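Local atomic coordinates of putative hydrolase (PDB entry 4HBS), a protein that is a putative hydrolase built as a five-bladed beta-propeller, its substrate and reaction not established. Residues Thr64-Ser74 against Asp162-Met172. Numbering follows the deposited sequence.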
ATOM      1  N   THR A  64      -3.764  -3.912  -7.300  1.00 46.04           N
ATOM      2  CA  THR A  64      -3.960  -5.328  -7.554  1.00 46.44           C
ATOM      3  C   THR A  64      -4.483  -5.440  -8.960  1.00 51.66           C
ATOM      4  O   THR A  64      -5.657  -5.129  -9.197  1.00 51.93           O
ATOM      5  CB  THR A  64      -4.921  -5.952  -6.516  1.00 54.45           C
ATOM      6  OG1 THR A  64      -4.254  -6.050  -5.264  1.00 58.38           O
ATOM      7  CG2 THR A  64      -5.422  -7.348  -6.920  1.00 52.96           C
ATOM      8  N   GLY A  65      -3.618  -5.841  -9.894  1.00 48.24           N
ATOM      9  CA  GLY A  65      -4.025  -6.051 -11.274  1.00 49.41           C
ATOM     10  C   GLY A  65      -5.109  -7.112 -11.317  1.00 55.71           C
ATOM     11  O   GLY A  65      -5.025  -8.100 -10.571  1.00 56.18           O
ATOM     12  N   LEU A  66      -6.176  -6.878 -12.116  1.00 52.80           N
ATOM     13  CA  LEU A  66      -7.304  -7.807 -12.223  1.00 53.58           C
ATOM     14  C   LEU A  66      -7.222  -8.597 -13.524  1.00 60.79           C
ATOM     15  O   LEU A  66      -6.499  -8.195 -14.438  1.00 61.70           O
ATOM     16  CB  LEU A  66      -8.634  -7.041 -12.132  1.00 53.06           C
ATOM     17  CG  LEU A  66      -8.876  -6.289 -10.822  1.00 54.97           C
ATOM     18  CD1 LEU A  66     -10.160  -5.528 -10.877  1.00 54.85           C
ATOM     19  CD2 LEU A  66      -8.873  -7.224  -9.647  1.00 54.70           C
ATOM     20  N   PRO A  67      -7.953  -9.725 -13.653  1.00 59.06           N
ATOM     21  CA  PRO A  67      -7.858 -10.515 -14.901  1.00 60.47           C
ATOM     22  C   PRO A  67      -8.527  -9.880 -16.138  1.00 64.80           C
ATOM     23  O   PRO A  67      -8.261 -10.335 -17.250  1.00 66.11           O
ATOM     24  CB  PRO A  67      -8.548 -11.840 -14.537  1.00 63.24           C
ATOM     25  CG  PRO A  67      -8.763 -11.798 -13.070  1.00 66.47           C
ATOM     26  CD  PRO A  67      -8.867 -10.375 -12.690  1.00 60.40           C
ATOM     27  N   ASP A  68      -9.383  -8.845 -15.956  1.00 59.76           N
ATOM     28  CA  ASP A  68     -10.080  -8.174 -17.068  1.00 59.98           C
ATOM     29  C   ASP A  68      -9.305  -6.944 -17.608  1.00 62.20           C
ATOM     30  O   ASP A  68      -9.847  -6.211 -18.434  1.00 62.62           O
ATOM     31  CB  ASP A  68     -11.511  -7.761 -16.643  1.00 61.85           C
ATOM     32  CG  ASP A  68     -11.615  -7.057 -15.298  1.00 69.89           C
ATOM     33  OD1 ASP A  68     -10.807  -6.132 -15.045  1.00 67.90           O
ATOM     34  OD2 ASP A  68     -12.457  -7.478 -14.474  1.00 76.13           O
ATOM     35  N   GLY A  69      -8.066  -6.733 -17.149  1.00 56.59           N
ATOM     36  CA  GLY A  69      -7.239  -5.622 -17.598  1.00 55.48           C
ATOM     37  C   GLY A  69      -7.298  -4.393 -16.717  1.00 58.37           C
ATOM     38  O   GLY A  69      -6.494  -3.476 -16.906  1.00 57.77           O
ATOM     39  N   ASN A  70      -8.247  -4.344 -15.749  1.00 53.98           N
ATOM     40  CA  ASN A  70      -8.369  -3.209 -14.832  1.00 51.55           C
ATOM     41  C   ASN A  70      -7.436  -3.409 -13.655  1.00 53.45           C
ATOM     42  O   ASN A  70      -6.870  -4.493 -13.497  1.00 53.33           O
ATOM     43  CB  ASN A  70      -9.806  -3.067 -14.325  1.00 51.37           C
ATOM     44  CG  ASN A  70     -10.855  -2.958 -15.402  1.00 71.92           C
ATOM     45  OD1 ASN A  70     -10.631  -2.368 -16.452  1.00 69.66           O
ATOM     46  ND2 ASN A  70     -12.025  -3.549 -15.175  1.00 60.77           N
ATOM     47  N   ILE A  71      -7.272  -2.355 -12.826  1.00 48.02           N
ATOM     48  CA  ILE A  71      -6.431  -2.369 -11.622  1.00 45.82           C
ATOM     49  C   ILE A  71      -7.280  -1.906 -10.457  1.00 50.39           C
ATOM     50  O   ILE A  71      -7.975  -0.893 -10.565  1.00 49.75           O
ATOM     51  CB  ILE A  71      -5.158  -1.488 -11.782  1.00 47.46           C
ATOM     52  CG1 ILE A  71      -4.276  -2.022 -12.917  1.00 48.02           C
ATOM     53  CG2 ILE A  71      -4.370  -1.406 -10.447  1.00 46.88           C
ATOM     54  CD1 ILE A  71      -3.224  -1.141 -13.315  1.00 51.52           C
ATOM     55  N   PHE A  72      -7.211  -2.634  -9.338  1.00 47.20           N
ATOM     56  CA  PHE A  72      -7.963  -2.314  -8.131  1.00 45.92           C
ATOM     57  C   PHE A  72      -7.063  -1.507  -7.186  1.00 47.94           C
ATOM     58  O   PHE A  72      -5.977  -1.957  -6.864  1.00 46.62           O
ATOM     59  CB  PHE A  72      -8.457  -3.610  -7.467  1.00 48.39           C
ATOM     60  CG  PHE A  72      -8.917  -3.439  -6.044  1.00 49.81           C
ATOM     61  CD1 PHE A  72     -10.221  -3.067  -5.758  1.00 53.62           C
ATOM     62  CD2 PHE A  72      -8.026  -3.576  -4.991  1.00 52.03           C
ATOM     63  CE1 PHE A  72     -10.622  -2.836  -4.443  1.00 54.46           C
ATOM     64  CE2 PHE A  72      -8.427  -3.344  -3.680  1.00 54.59           C
ATOM     65  CZ  PHE A  72      -9.717  -2.964  -3.412  1.00 53.03           C
ATOM     66  N   TRP A  73      -7.527  -0.338  -6.734  1.00 44.06           N
ATOM     67  CA  TRP A  73      -6.794   0.525  -5.798  1.00 42.30           C
ATOM     68  C   TRP A  73      -7.539   0.589  -4.494  1.00 45.05           C
ATOM     69  O   TRP A  73      -8.744   0.844  -4.531  1.00 46.22           O
ATOM     70  CB  TRP A  73      -6.670   1.952  -6.358  1.00 40.37           C
ATOM     71  CG  TRP A  73      -5.845   2.058  -7.588  1.00 41.78           C
ATOM     72  CD1 TRP A  73      -6.171   1.617  -8.840  1.00 45.57           C
ATOM     73  CD2 TRP A  73      -4.590   2.729  -7.712  1.00 41.37           C
ATOM     74  NE1 TRP A  73      -5.181   1.951  -9.731  1.00 45.24           N
ATOM     75  CE2 TRP A  73      -4.208   2.655  -9.071  1.00 46.13           C
ATOM     76  CE3 TRP A  73      -3.722   3.350  -6.796  1.00 41.73           C
ATOM     77  CZ2 TRP A  73      -2.990   3.167  -9.532  1.00 45.28           C
ATOM     78  CZ3 TRP A  73      -2.524   3.872  -7.257  1.00 43.05           C
ATOM     79  CH2 TRP A  73      -2.168   3.780  -8.609  1.00 44.70           C
ATOM     80  N   SER A  74      -6.857   0.394  -3.348  1.00 38.73           N
ATOM     81  CA  SER A  74      -7.487   0.546  -2.032  1.00 37.79           C
ATOM     82  C   SER A  74      -6.775   1.630  -1.253  1.00 42.76           C
ATOM     83  O   SER A  74      -5.553   1.779  -1.364  1.00 43.56           O
ATOM     84  CB  SER A  74      -7.502  -0.757  -1.241  1.00 39.93           C
ATOM     85  OG  SER A  74      -6.220  -1.213  -0.865  1.00 44.56           O
ATOM     86  N   ASP A 162      -3.208  -6.786   1.655  1.00 46.83           N
ATOM     87  CA  ASP A 162      -3.032  -7.077   0.227  1.00 47.46           C
ATOM     88  C   ASP A 162      -4.197  -7.988  -0.254  1.00 52.17           C
ATOM     89  O   ASP A 162      -4.945  -8.518   0.571  1.00 52.45           O
ATOM     90  CB  ASP A 162      -1.654  -7.719  -0.025  1.00 49.79           C
ATOM     91  CG  ASP A 162      -1.054  -7.476  -1.391  1.00 54.68           C
ATOM     92  OD1 ASP A 162      -1.802  -7.094  -2.310  1.00 55.94           O
ATOM     93  OD2 ASP A 162       0.135  -7.747  -1.561  1.00 60.28           O
ATOM     94  N   ALA A 163      -4.370  -8.127  -1.574  1.00 48.63           N
ATOM     95  CA  ALA A 163      -5.450  -8.937  -2.131  1.00 49.67           C
ATOM     96  C   ALA A 163      -4.960  -9.773  -3.292  1.00 55.56           C
ATOM     97  O   ALA A 163      -3.975  -9.406  -3.955  1.00 55.58           O
ATOM     98  CB  ALA A 163      -6.585  -8.039  -2.586  1.00 49.98           C
ATOM     99  N   THR A 164      -5.649 -10.912  -3.528  1.00 52.32           N
ATOM    100  CA  THR A 164      -5.331 -11.859  -4.602  1.00 53.56           C
ATOM    101  C   THR A 164      -6.595 -12.236  -5.338  1.00 59.91           C
ATOM    102  O   THR A 164      -7.697 -12.020  -4.824  1.00 59.62           O
ATOM    103  CB  THR A 164      -4.639 -13.138  -4.050  1.00 61.86           C
ATOM    104  OG1 THR A 164      -4.234 -13.969  -5.142  1.00 71.13           O
ATOM    105  CG2 THR A 164      -5.530 -13.945  -3.079  1.00 56.96           C
ATOM    106  N   ILE A 165      -6.430 -12.837  -6.532  1.00 57.35           N
ATOM    107  CA  ILE A 165      -7.535 -13.339  -7.338  1.00 58.00           C
ATOM    108  C   ILE A 165      -7.589 -14.856  -7.174  1.00 62.73           C
ATOM    109  O   ILE A 165      -6.561 -15.538  -7.279  1.00 62.19           O
ATOM    110  CB  ILE A 165      -7.415 -12.935  -8.838  1.00 61.39           C
ATOM    111  CG1 ILE A 165      -7.034 -11.427  -9.021  1.00 60.26           C
ATOM    112  CG2 ILE A 165      -8.701 -13.270  -9.584  1.00 62.16           C
ATOM    113  CD1 ILE A 165      -8.065 -10.442  -8.573  1.00 66.99           C
ATOM    114  N   TYR A 166      -8.780 -15.372  -6.881  1.00 60.50           N
ATOM    115  CA  TYR A 166      -9.029 -16.801  -6.736  1.00 62.10           C
ATOM    116  C   TYR A 166     -10.451 -17.077  -7.225  1.00 67.74           C
ATOM    117  O   TYR A 166     -11.385 -16.440  -6.727  1.00 67.03           O
ATOM    118  CB  TYR A 166      -8.832 -17.237  -5.274  1.00 62.92           C
ATOM    119  CG  TYR A 166      -9.066 -18.716  -5.044  1.00 67.28           C
ATOM    120  CD1 TYR A 166      -8.176 -19.666  -5.532  1.00 70.66           C
ATOM    121  CD2 TYR A 166     -10.185 -19.166  -4.355  1.00 68.97           C
ATOM    122  CE1 TYR A 166      -8.393 -21.033  -5.335  1.00 73.30           C
ATOM    123  CE2 TYR A 166     -10.424 -20.528  -4.169  1.00 72.00           C
ATOM    124  CZ  TYR A 166      -9.534 -21.463  -4.676  1.00 80.68           C
ATOM    125  OH  TYR A 166      -9.731 -22.815  -4.457  1.00 83.79           O
ATOM    126  N   ASN A 167     -10.609 -17.980  -8.237  1.00 65.68           N
ATOM    127  CA  ASN A 167     -11.895 -18.372  -8.840  1.00 67.10           C
ATOM    128  C   ASN A 167     -12.669 -17.139  -9.352  1.00 69.59           C
ATOM    129  O   ASN A 167     -13.838 -16.945  -8.999  1.00 69.27           O
ATOM    130  CB  ASN A 167     -12.754 -19.208  -7.843  1.00 69.86           C
ATOM    131  CG  ASN A 167     -12.350 -20.666  -7.719  1.00 97.83           C
ATOM    132  OD1 ASN A 167     -11.435 -21.168  -8.400  1.00 90.42           O
ATOM    133  ND2 ASN A 167     -13.068 -21.397  -6.871  1.00 91.91           N
ATOM    134  N   ASN A 168     -11.998 -16.321 -10.198  1.00 64.97           N
ATOM    135  CA  ASN A 168     -12.521 -15.069 -10.791  1.00 64.11           C
ATOM    136  C   ASN A 168     -13.270 -14.214  -9.735  1.00 66.09           C
ATOM    137  O   ASN A 168     -14.420 -13.783  -9.930  1.00 66.70           O
ATOM    138  CB  ASN A 168     -13.410 -15.348 -12.030  1.00 66.47           C
ATOM    139  CG  ASN A 168     -13.573 -14.125 -12.948  1.00 76.99           C
ATOM    140  OD1 ASN A 168     -12.589 -13.429 -13.296  1.00 71.30           O
ATOM    141  ND2 ASN A 168     -14.812 -13.829 -13.364  1.00 56.41           N
ATOM    142  N   GLN A 169     -12.602 -14.022  -8.598  1.00 59.16           N
ATOM    143  CA  GLN A 169     -13.086 -13.241  -7.463  1.00 56.55           C
ATOM    144  C   GLN A 169     -11.895 -12.729  -6.741  1.00 58.22           C
ATOM    145  O   GLN A 169     -10.914 -13.472  -6.625  1.00 59.09           O
ATOM    146  CB  GLN A 169     -13.941 -14.092  -6.507  1.00 58.21           C
ATOM    147  CG  GLN A 169     -15.311 -14.449  -7.032  1.00 64.09           C
ATOM    148  CD  GLN A 169     -16.146 -15.136  -5.990  1.00 75.16           C
ATOM    149  OE1 GLN A 169     -15.640 -15.811  -5.079  1.00 68.40           O
ATOM    150  NE2 GLN A 169     -17.454 -15.023  -6.131  1.00 67.66           N
HETATM  151  N   MSE A 170     -11.940 -11.489  -6.245  1.00 50.77           N
HETATM  152  CA  MSE A 170     -10.808 -10.945  -5.514  1.00 47.90           C
HETATM  153  C   MSE A 170     -11.037 -11.107  -4.017  1.00 53.33           C
HETATM  154  O   MSE A 170     -12.014 -10.580  -3.474  1.00 53.19           O
HETATM  155  CB  MSE A 170     -10.568  -9.484  -5.868  1.00 47.68           C
HETATM  156  CG  MSE A 170      -9.258  -8.943  -5.309  1.00 51.42           C
HETATM  157 SE   MSE A 170      -9.201  -7.045  -5.417  0.75 55.64          SE
HETATM  158  CE  MSE A 170     -10.436  -6.677  -4.015  1.00 51.38           C
ATOM    159  N   GLN A 171     -10.119 -11.835  -3.360  1.00 49.83           N
ATOM    160  CA  GLN A 171     -10.118 -12.059  -1.917  1.00 48.72           C
ATOM    161  C   GLN A 171      -9.161 -11.067  -1.323  1.00 49.65           C
ATOM    162  O   GLN A 171      -8.001 -11.028  -1.749  1.00 49.22           O
ATOM    163  CB  GLN A 171      -9.667 -13.483  -1.576  1.00 51.27           C
ATOM    164  CG  GLN A 171     -10.292 -14.572  -2.411  1.00 60.07           C
ATOM    165  CD  GLN A 171      -9.750 -15.888  -1.955  1.00 78.18           C
ATOM    166  OE1 GLN A 171      -8.578 -16.202  -2.193  1.00 74.31           O
ATOM    167  NE2 GLN A 171     -10.543 -16.659  -1.223  1.00 69.72           N
HETATM  168  N   MSE A 172      -9.626 -10.248  -0.372  1.00 43.93           N
HETATM  169  CA  MSE A 172      -8.818  -9.205   0.248  1.00 41.18           C
HETATM  170  C   MSE A 172      -8.843  -9.282   1.763  1.00 46.87           C
HETATM  171  O   MSE A 172      -9.888  -9.590   2.342  1.00 48.47           O
HETATM  172  CB  MSE A 172      -9.371  -7.851  -0.184  1.00 41.72           C
HETATM  173  CG  MSE A 172      -8.777  -6.677   0.593  1.00 46.14           C
HETATM  174 SE   MSE A 172      -9.087  -5.033  -0.248  0.75 51.06          SE
HETATM  175  CE  MSE A 172      -7.528  -4.184   0.332  1.00 47.08           C
TER
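Selenomethionine Met170 lays its bent end across the flat ring of Phe72, joining two blades of the five-bladed beta-propeller at the hairpins that link their first and second strands. CE sits above the ring centre, 3.7 Å from the Phe72 centroid and 6° off the normal, a CH-pi contact, while Met170 SE lies farther back over the same face, above Phe72 CG and CD2, in a Met-aromatic contact. The Met170 chain runs extended from its backbone and bends at chi3 (73°), which lays the methyl over the ring. Met172 reaches the far end of the ring obliquely, its SE 3.8 Å from Phe72 CZ, in a second Met-aromatic contact. With an alanine at Phe72, both selenomethionine ends are likely to lose their aromatic surface, leaving a gap between the blades.

Nearer the turns, Ile165 is the bump on the other hairpin, and it wedges against Leu66 and Pro67, one branch to each. Its CD1 comes 3.5 Å from Leu66 CD2, the two side chains crossing at about a right angle, while Ile165 CG2 abuts Pro67 CG at 3.8 Å. Thr64 CG2 lies 4.1 Å from Met170 SE. No hydrogen bond passes between 64-74 and 162-172; within 64-74, an Asx turn braces the bend, Asp68 OD1 accepting from Asn70 N at 3.2 Å.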